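PDB 6F2P: paenibacillus xanthan lyase from Paenibacillus, which cleaves the polysaccharide xanthan by beta-elimination, as a calcium-binding member of polysaccharide lyase family 8. Local coordinates for residues A[387-397]-A[446-457]; A[981-989]-A[1008-1017]. All coordinates share one frame; numbering follows the deposited sequence.

Contact 1: residues A[387-397]-A[446-457]; sequences FSSRIGNYESI and QTANSRSDKSWA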
# COMPACT_ATOMS: atom_id res chain seq x y z
N PHE A 387 -9.29 0.52 -4.43
CA PHE A 387 -9.72 0.46 -3.04
C PHE A 387 -9.71 -0.97 -2.53
O PHE A 387 -9.64 -1.92 -3.30
CB PHE A 387 -11.06 1.19 -2.82
CG PHE A 387 -12.28 0.38 -3.13
CD1 PHE A 387 -12.73 0.24 -4.43
CD2 PHE A 387 -13.03 -0.19 -2.11
CE1 PHE A 387 -13.89 -0.49 -4.72
CE2 PHE A 387 -14.18 -0.91 -2.38
CZ PHE A 387 -14.61 -1.06 -3.69
N SER A 388 -9.75 -1.11 -1.21
CA SER A 388 -9.59 -2.41 -0.58
C SER A 388 -10.41 -2.44 0.69
O SER A 388 -11.30 -1.63 0.88
CB SER A 388 -8.12 -2.63 -0.23
OG SER A 388 -7.67 -1.64 0.69
N SER A 389 -10.09 -3.38 1.57
CA SER A 389 -10.72 -3.42 2.87
C SER A 389 -10.09 -2.39 3.81
O SER A 389 -10.50 -2.26 4.96
CB SER A 389 -10.58 -4.81 3.48
OG SER A 389 -9.22 -5.12 3.68
N ARG A 390 -9.09 -1.66 3.31
CA ARG A 390 -8.44 -0.61 4.09
C ARG A 390 -8.83 0.80 3.63
O ARG A 390 -8.78 1.76 4.41
CB ARG A 390 -6.93 -0.73 3.99
CG ARG A 390 -6.36 -2.06 4.42
CD ARG A 390 -4.87 -2.08 4.13
NE ARG A 390 -4.61 -1.85 2.71
CZ ARG A 390 -4.53 -2.81 1.79
NH1 ARG A 390 -4.70 -4.08 2.13
NH2 ARG A 390 -4.30 -2.49 0.52
N ILE A 391 -9.21 0.92 2.36
CA ILE A 391 -9.45 2.20 1.73
C ILE A 391 -10.81 2.19 1.04
O ILE A 391 -11.11 1.26 0.28
CB ILE A 391 -8.38 2.49 0.68
CG1 ILE A 391 -7.01 2.69 1.35
CG2 ILE A 391 -8.75 3.70 -0.15
CD1 ILE A 391 -6.87 4.00 2.08
N GLY A 392 -11.61 3.22 1.28
CA GLY A 392 -12.96 3.31 0.75
C GLY A 392 -13.03 3.58 -0.75
O GLY A 392 -12.13 4.22 -1.31
N ASN A 393 -14.10 3.11 -1.38
CA ASN A 393 -14.25 3.24 -2.83
C ASN A 393 -14.23 4.69 -3.28
O ASN A 393 -13.40 5.08 -4.11
CB ASN A 393 -15.49 2.49 -3.35
CG ASN A 393 -16.74 2.71 -2.49
OD1 ASN A 393 -16.79 3.62 -1.65
ND2 ASN A 393 -17.75 1.87 -2.70
N TYR A 394 -15.13 5.49 -2.73
CA TYR A 394 -15.09 6.94 -2.93
C TYR A 394 -15.87 7.59 -1.80
O TYR A 394 -16.62 6.92 -1.08
CB TYR A 394 -15.73 7.34 -4.26
CG TYR A 394 -17.21 7.06 -4.31
CD1 TYR A 394 -17.69 5.76 -4.37
CD2 TYR A 394 -18.13 8.10 -4.29
CE1 TYR A 394 -19.04 5.49 -4.41
CE2 TYR A 394 -19.50 7.84 -4.34
CZ TYR A 394 -19.94 6.53 -4.40
OH TYR A 394 -21.29 6.25 -4.44
N GLU A 395 -15.71 8.90 -1.65
CA GLU A 395 -16.44 9.60 -0.62
C GLU A 395 -17.54 10.46 -1.21
O GLU A 395 -17.32 11.26 -2.12
CB GLU A 395 -15.53 10.47 0.23
CG GLU A 395 -16.28 11.11 1.37
CD GLU A 395 -15.45 12.06 2.18
OE1 GLU A 395 -15.39 11.86 3.42
OE2 GLU A 395 -14.87 13.00 1.60
N SER A 396 -18.74 10.30 -0.67
CA SER A 396 -19.83 11.20 -0.99
C SER A 396 -20.54 11.58 0.30
O SER A 396 -21.18 10.74 0.95
CB SER A 396 -20.80 10.56 -1.97
OG SER A 396 -21.85 11.46 -2.28
N ILE A 397 -20.39 12.84 0.70
CA ILE A 397 -21.17 13.38 1.81
C ILE A 397 -21.70 14.74 1.43
O ILE A 397 -21.20 15.36 0.48
CB ILE A 397 -20.33 13.51 3.08
CG1 ILE A 397 -19.13 14.42 2.83
CG2 ILE A 397 -19.90 12.15 3.57
CD1 ILE A 397 -18.14 14.44 3.97
N GLN A 446 -22.96 2.44 -7.04
CA GLN A 446 -22.32 1.70 -5.97
C GLN A 446 -22.38 2.53 -4.70
O GLN A 446 -22.09 3.73 -4.72
CB GLN A 446 -20.86 1.35 -6.31
CG GLN A 446 -20.12 0.65 -5.18
CD GLN A 446 -18.66 0.33 -5.49
OE1 GLN A 446 -18.06 -0.51 -4.82
NE2 GLN A 446 -18.10 1.00 -6.49
N THR A 447 -22.77 1.87 -3.62
CA THR A 447 -22.82 2.48 -2.30
C THR A 447 -21.52 3.23 -1.97
O THR A 447 -20.42 2.69 -2.11
CB THR A 447 -23.07 1.39 -1.25
OG1 THR A 447 -24.32 0.76 -1.53
CG2 THR A 447 -23.09 1.97 0.16
N ALA A 448 -21.68 4.49 -1.56
CA ALA A 448 -20.55 5.34 -1.23
C ALA A 448 -19.94 5.03 0.13
O ALA A 448 -20.53 4.33 0.95
CB ALA A 448 -20.97 6.78 -1.28
N ASN A 449 -18.75 5.57 0.36
CA ASN A 449 -18.12 5.54 1.67
C ASN A 449 -17.93 4.14 2.23
O ASN A 449 -18.09 3.92 3.43
CB ASN A 449 -18.91 6.39 2.67
CG ASN A 449 -19.38 7.71 2.07
OD1 ASN A 449 -18.63 8.39 1.37
ND2 ASN A 449 -20.63 8.07 2.34
N SER A 450 -17.57 3.20 1.36
CA SER A 450 -17.48 1.80 1.74
C SER A 450 -16.17 1.15 1.33
O SER A 450 -15.61 1.47 0.28
CB SER A 450 -18.62 1.02 1.08
OG SER A 450 -19.86 1.64 1.33
N ARG A 451 -15.69 0.21 2.14
CA ARG A 451 -14.51 -0.57 1.80
C ARG A 451 -14.95 -1.95 1.32
O ARG A 451 -16.03 -2.41 1.69
CB ARG A 451 -13.57 -0.68 3.00
CG ARG A 451 -13.37 0.65 3.67
CD ARG A 451 -12.24 0.67 4.68
NE ARG A 451 -12.46 -0.21 5.84
CZ ARG A 451 -13.43 -0.06 6.73
NH1 ARG A 451 -14.32 0.91 6.61
NH2 ARG A 451 -13.53 -0.91 7.75
N SER A 452 -14.13 -2.58 0.49
CA SER A 452 -14.45 -3.91 -0.03
C SER A 452 -14.16 -4.95 1.03
O SER A 452 -13.64 -4.62 2.11
CB SER A 452 -13.65 -4.23 -1.30
OG SER A 452 -12.29 -4.55 -1.00
N ASP A 453 -14.49 -6.20 0.75
CA ASP A 453 -14.10 -7.28 1.63
C ASP A 453 -12.82 -7.95 1.10
O ASP A 453 -12.50 -9.09 1.48
CB ASP A 453 -15.25 -8.29 1.79
CG ASP A 453 -15.65 -8.94 0.47
OD1 ASP A 453 -15.22 -8.47 -0.61
OD2 ASP A 453 -16.40 -9.93 0.52
N LYS A 454 -12.10 -7.25 0.23
CA LYS A 454 -10.85 -7.75 -0.35
C LYS A 454 -9.65 -6.91 0.08
O LYS A 454 -9.65 -5.69 -0.05
CB LYS A 454 -10.92 -7.80 -1.88
CG LYS A 454 -12.08 -8.60 -2.46
CD LYS A 454 -12.02 -10.07 -2.09
CE LYS A 454 -13.13 -10.85 -2.78
NZ LYS A 454 -13.14 -12.30 -2.38
N SER A 455 -8.61 -7.58 0.56
CA SER A 455 -7.42 -6.90 1.06
C SER A 455 -6.32 -6.77 0.01
O SER A 455 -5.36 -6.01 0.19
CB SER A 455 -6.86 -7.65 2.26
OG SER A 455 -6.62 -9.01 1.92
N TRP A 456 -6.44 -7.53 -1.07
CA TRP A 456 -5.41 -7.54 -2.10
C TRP A 456 -5.52 -6.28 -2.95
O TRP A 456 -6.20 -6.26 -3.97
CB TRP A 456 -5.56 -8.78 -2.99
CG TRP A 456 -4.28 -9.35 -3.59
CD1 TRP A 456 -3.84 -10.64 -3.46
CD2 TRP A 456 -3.31 -8.68 -4.43
NE1 TRP A 456 -2.66 -10.82 -4.15
CE2 TRP A 456 -2.32 -9.64 -4.76
CE3 TRP A 456 -3.19 -7.38 -4.93
CZ2 TRP A 456 -1.21 -9.33 -5.56
CZ3 TRP A 456 -2.09 -7.07 -5.73
CH2 TRP A 456 -1.11 -8.05 -6.04
N ALA A 457 -4.85 -5.23 -2.52
CA ALA A 457 -4.68 -4.05 -3.34
C ALA A 457 -3.31 -3.47 -3.05
O ALA A 457 -2.95 -3.26 -1.90
CB ALA A 457 -5.76 -3.04 -3.06
O HOH W 1 -10.76 -4.09 -3.38
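With CG of N393 placed between its backbone N and carbonyl carbon (chi1 44°), the amide of N393 is turned into the 446-450 backbone; N449, with CG beside its own N (chi1 -42°), swings its amide back to S396. Both segments are loops of the super-sandwich domain, one following strand 380-385, the other leading into strand 457-462. ND2 of N393 gives a bond to T447 O (2.9 Å), while its OD1 takes S450 N (3.1 Å) and Y394 N from opposite faces of the amide. The bond from N393 N to S450 O (2.8 Å) closes the exchange between these two residues. N449 matches the S396 backbone twice, OD1 receiving S396 N (2.8 Å) and ND2 giving to S396 O (3.1 Å). The carboxylate of E395 forms a salt bridge with R283 and hydrogen bonds with H220 and Y225, tying this loop to the N-terminal alpha-helical domain. At the far end R390 bends at its third torsion, and its guanidinium meets the 455-457 carbonyls at its edge. NH2 bonds weakly to A457 O and forms a salt bridge with D371, whereas NH1 donates to S455 O (2.8 Å), in the carbonyl plane on a lone pair.

Contact 2: residues A[981-989]-A[1008-1017]; sequences DVTHSGGTA and YSFNAGSTGA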
# COMPACT_ATOMS: atom_id res chain seq x y z
N ASP A 981 28.85 -56.97 9.96
CA ASP A 981 29.56 -55.73 10.26
C ASP A 981 28.60 -54.56 10.29
O ASP A 981 27.69 -54.47 9.47
CB ASP A 981 30.65 -55.46 9.23
CG ASP A 981 31.76 -56.48 9.28
OD1 ASP A 981 31.98 -57.07 10.36
OD2 ASP A 981 32.40 -56.70 8.23
N VAL A 982 28.82 -53.65 11.24
CA VAL A 982 28.11 -52.39 11.25
C VAL A 982 29.14 -51.27 11.26
O VAL A 982 29.79 -51.02 12.27
CB VAL A 982 27.19 -52.26 12.48
CG1 VAL A 982 26.53 -50.89 12.50
CG2 VAL A 982 26.15 -53.36 12.47
N THR A 983 29.33 -50.62 10.11
CA THR A 983 30.25 -49.50 10.03
C THR A 983 29.50 -48.21 10.31
O THR A 983 28.60 -47.84 9.57
CB THR A 983 30.93 -49.41 8.65
OG1 THR A 983 31.40 -50.71 8.25
CG2 THR A 983 32.11 -48.44 8.70
N HIS A 984 29.86 -47.55 11.40
CA HIS A 984 29.17 -46.34 11.83
C HIS A 984 30.17 -45.21 12.01
O HIS A 984 31.33 -45.32 11.62
CB HIS A 984 28.47 -46.62 13.16
CG HIS A 984 29.39 -47.14 14.21
ND1 HIS A 984 30.02 -46.32 15.13
CD2 HIS A 984 29.84 -48.39 14.47
CE1 HIS A 984 30.79 -47.05 15.91
NE2 HIS A 984 30.70 -48.32 15.53
N SER A 985 29.70 -44.11 12.59
CA SER A 985 30.59 -42.99 12.91
C SER A 985 31.48 -43.37 14.09
O SER A 985 30.99 -43.65 15.19
CB SER A 985 29.77 -41.73 13.21
OG SER A 985 30.61 -40.63 13.51
N GLY A 986 32.78 -43.39 13.85
CA GLY A 986 33.73 -43.68 14.90
C GLY A 986 34.43 -45.02 14.74
O GLY A 986 35.46 -45.26 15.38
N GLY A 987 33.88 -45.88 13.90
CA GLY A 987 34.48 -47.18 13.65
C GLY A 987 33.49 -48.24 13.20
O GLY A 987 32.36 -47.94 12.84
N THR A 988 33.94 -49.49 13.23
CA THR A 988 33.13 -50.62 12.79
C THR A 988 32.95 -51.64 13.91
O THR A 988 33.90 -51.95 14.63
CB THR A 988 33.79 -51.32 11.58
OG1 THR A 988 33.95 -50.39 10.50
CG2 THR A 988 32.94 -52.49 11.10
N ALA A 989 31.74 -52.16 14.05
CA ALA A 989 31.47 -53.24 15.00
C ALA A 989 31.20 -54.55 14.26
O ALA A 989 30.72 -54.55 13.12
CB ALA A 989 30.30 -52.88 15.90
N TYR A 1008 24.41 -47.20 17.58
CA TYR A 1008 25.64 -46.51 17.20
C TYR A 1008 25.38 -45.08 16.73
O TYR A 1008 24.25 -44.72 16.43
CB TYR A 1008 26.37 -47.29 16.10
CG TYR A 1008 26.57 -48.75 16.43
CD1 TYR A 1008 27.71 -49.19 17.09
CD2 TYR A 1008 25.61 -49.70 16.09
CE1 TYR A 1008 27.89 -50.52 17.41
CE2 TYR A 1008 25.78 -51.04 16.40
CZ TYR A 1008 26.92 -51.44 17.06
OH TYR A 1008 27.10 -52.77 17.38
N SER A 1009 26.44 -44.28 16.67
CA SER A 1009 26.35 -42.94 16.11
C SER A 1009 26.60 -43.00 14.62
O SER A 1009 27.57 -43.59 14.16
CB SER A 1009 27.38 -42.01 16.75
OG SER A 1009 27.06 -41.77 18.11
N PHE A 1010 25.71 -42.39 13.85
CA PHE A 1010 25.90 -42.29 12.41
C PHE A 1010 25.92 -40.83 11.98
O PHE A 1010 25.26 -39.98 12.57
CB PHE A 1010 24.78 -43.02 11.66
CG PHE A 1010 24.80 -44.51 11.82
CD1 PHE A 1010 25.57 -45.30 10.97
CD2 PHE A 1010 24.03 -45.13 12.79
CE1 PHE A 1010 25.57 -46.68 11.10
CE2 PHE A 1010 24.03 -46.51 12.93
CZ PHE A 1010 24.80 -47.29 12.08
N ASN A 1011 26.69 -40.55 10.94
CA ASN A 1011 26.63 -39.24 10.30
C ASN A 1011 25.55 -39.26 9.24
O ASN A 1011 25.24 -40.31 8.67
CB ASN A 1011 27.98 -38.88 9.68
CG ASN A 1011 29.09 -38.76 10.71
OD1 ASN A 1011 29.98 -39.61 10.78
ND2 ASN A 1011 29.04 -37.70 11.51
N ALA A 1012 24.97 -38.09 8.98
CA ALA A 1012 24.04 -37.95 7.87
C ALA A 1012 24.79 -38.27 6.58
O ALA A 1012 25.92 -37.82 6.38
CB ALA A 1012 23.46 -36.55 7.84
N GLY A 1013 24.18 -39.07 5.72
CA GLY A 1013 24.82 -39.45 4.48
C GLY A 1013 24.89 -40.95 4.28
O GLY A 1013 24.05 -41.68 4.81
N SER A 1014 25.88 -41.41 3.52
CA SER A 1014 26.03 -42.83 3.22
C SER A 1014 27.42 -43.38 3.56
O SER A 1014 27.93 -44.27 2.86
CB SER A 1014 25.71 -43.10 1.75
OG SER A 1014 24.33 -42.88 1.47
N THR A 1015 28.01 -42.86 4.63
CA THR A 1015 29.33 -43.31 5.09
C THR A 1015 29.21 -44.47 6.08
O THR A 1015 30.20 -44.91 6.66
CB THR A 1015 30.09 -42.17 5.77
OG1 THR A 1015 29.15 -41.26 6.36
CG2 THR A 1015 30.95 -41.44 4.75
N GLY A 1016 27.99 -44.94 6.28
CA GLY A 1016 27.75 -46.05 7.17
C GLY A 1016 27.24 -47.24 6.39
O GLY A 1016 26.53 -47.07 5.40
N ALA A 1017 27.59 -48.44 6.83
CA ALA A 1017 27.17 -49.65 6.14
C ALA A 1017 26.90 -50.79 7.11
O ALA A 1017 27.41 -50.82 8.23
CB ALA A 1017 28.21 -50.06 5.12
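The H984 imidazole and the Y1008 phenol form an offset stack, their planes 28° apart and their centroids separated by 4.6 Å. The overlap is partial: CD1 of Y1008 sits over the rim of the imidazole, 3.5 Å from CD2 of H984, and CB of Y1008 makes a CH-pi contact with the same ring. G987 O lies over the opposite imidazole face, also near its rim. The ring is fixed from a third direction by a hydrogen bond from H984 ND1 to S985 O (2.8 Å), which comes in well above the carbonyl plane. Placed between N and C (chi1 54°), CG of H984 directs the imidazole to Y1008, while CB of H984 rests on the face of the F1010 ring, 3.9 Å from its centroid. CG1 of V982 touches CD2 of Y1008 and, at the ring edge, CZ of F1010; CB of A989 meets the phenol near its hydroxyl.

These groups bridge the two antiparallel sheets of the Golvesin C-terminal domain. H984 to G987 form the type II turn of the hairpin that joins strands 978-984 and 987-993 in one sheet, whereas strand 1003-1010, carrying Y1008 and F1010, belongs to the other, where it pairs antiparallel with strand 960-967. The short segments 981-984 and 1008-1010 run at 50° to one another. Past the loop 1011-1016 the chain enters the hairpin's own sheet: T983 and A1017 are an antiparallel hydrogen-bonded pair, with T983 N 2.7 Å from A1017 O. At the turn, S985 holds both the end of strand 1003-1010 and the loop after it: its N donates to S1009 O (2.7 Å), in the carbonyl plane, and its OG to OD1 of N1011 (3.0 Å), from above the amide plane.

Overall arrangement
Contact 1 comes first along the chain and is complete long before contact 2 begins. Their centres are about 64 Å apart, their nearest atoms about 39 Å, and they share no strand or sheet. Contact 1 lies about 14 Å from the centre of the chain, in the super-sandwich domain where it meets the alpha-helical region. Contact 2 sits about 55 Å from that centre, in the Golvesin C-terminal domain. The intervening sequence includes the C-terminal beta-sandwich domain of the lyase and the further sheets of residues 768-900. One contact therefore joins loops in the body of the lyase, the other joins two sheets of a remote C-terminal module, within a single elongated polypeptide.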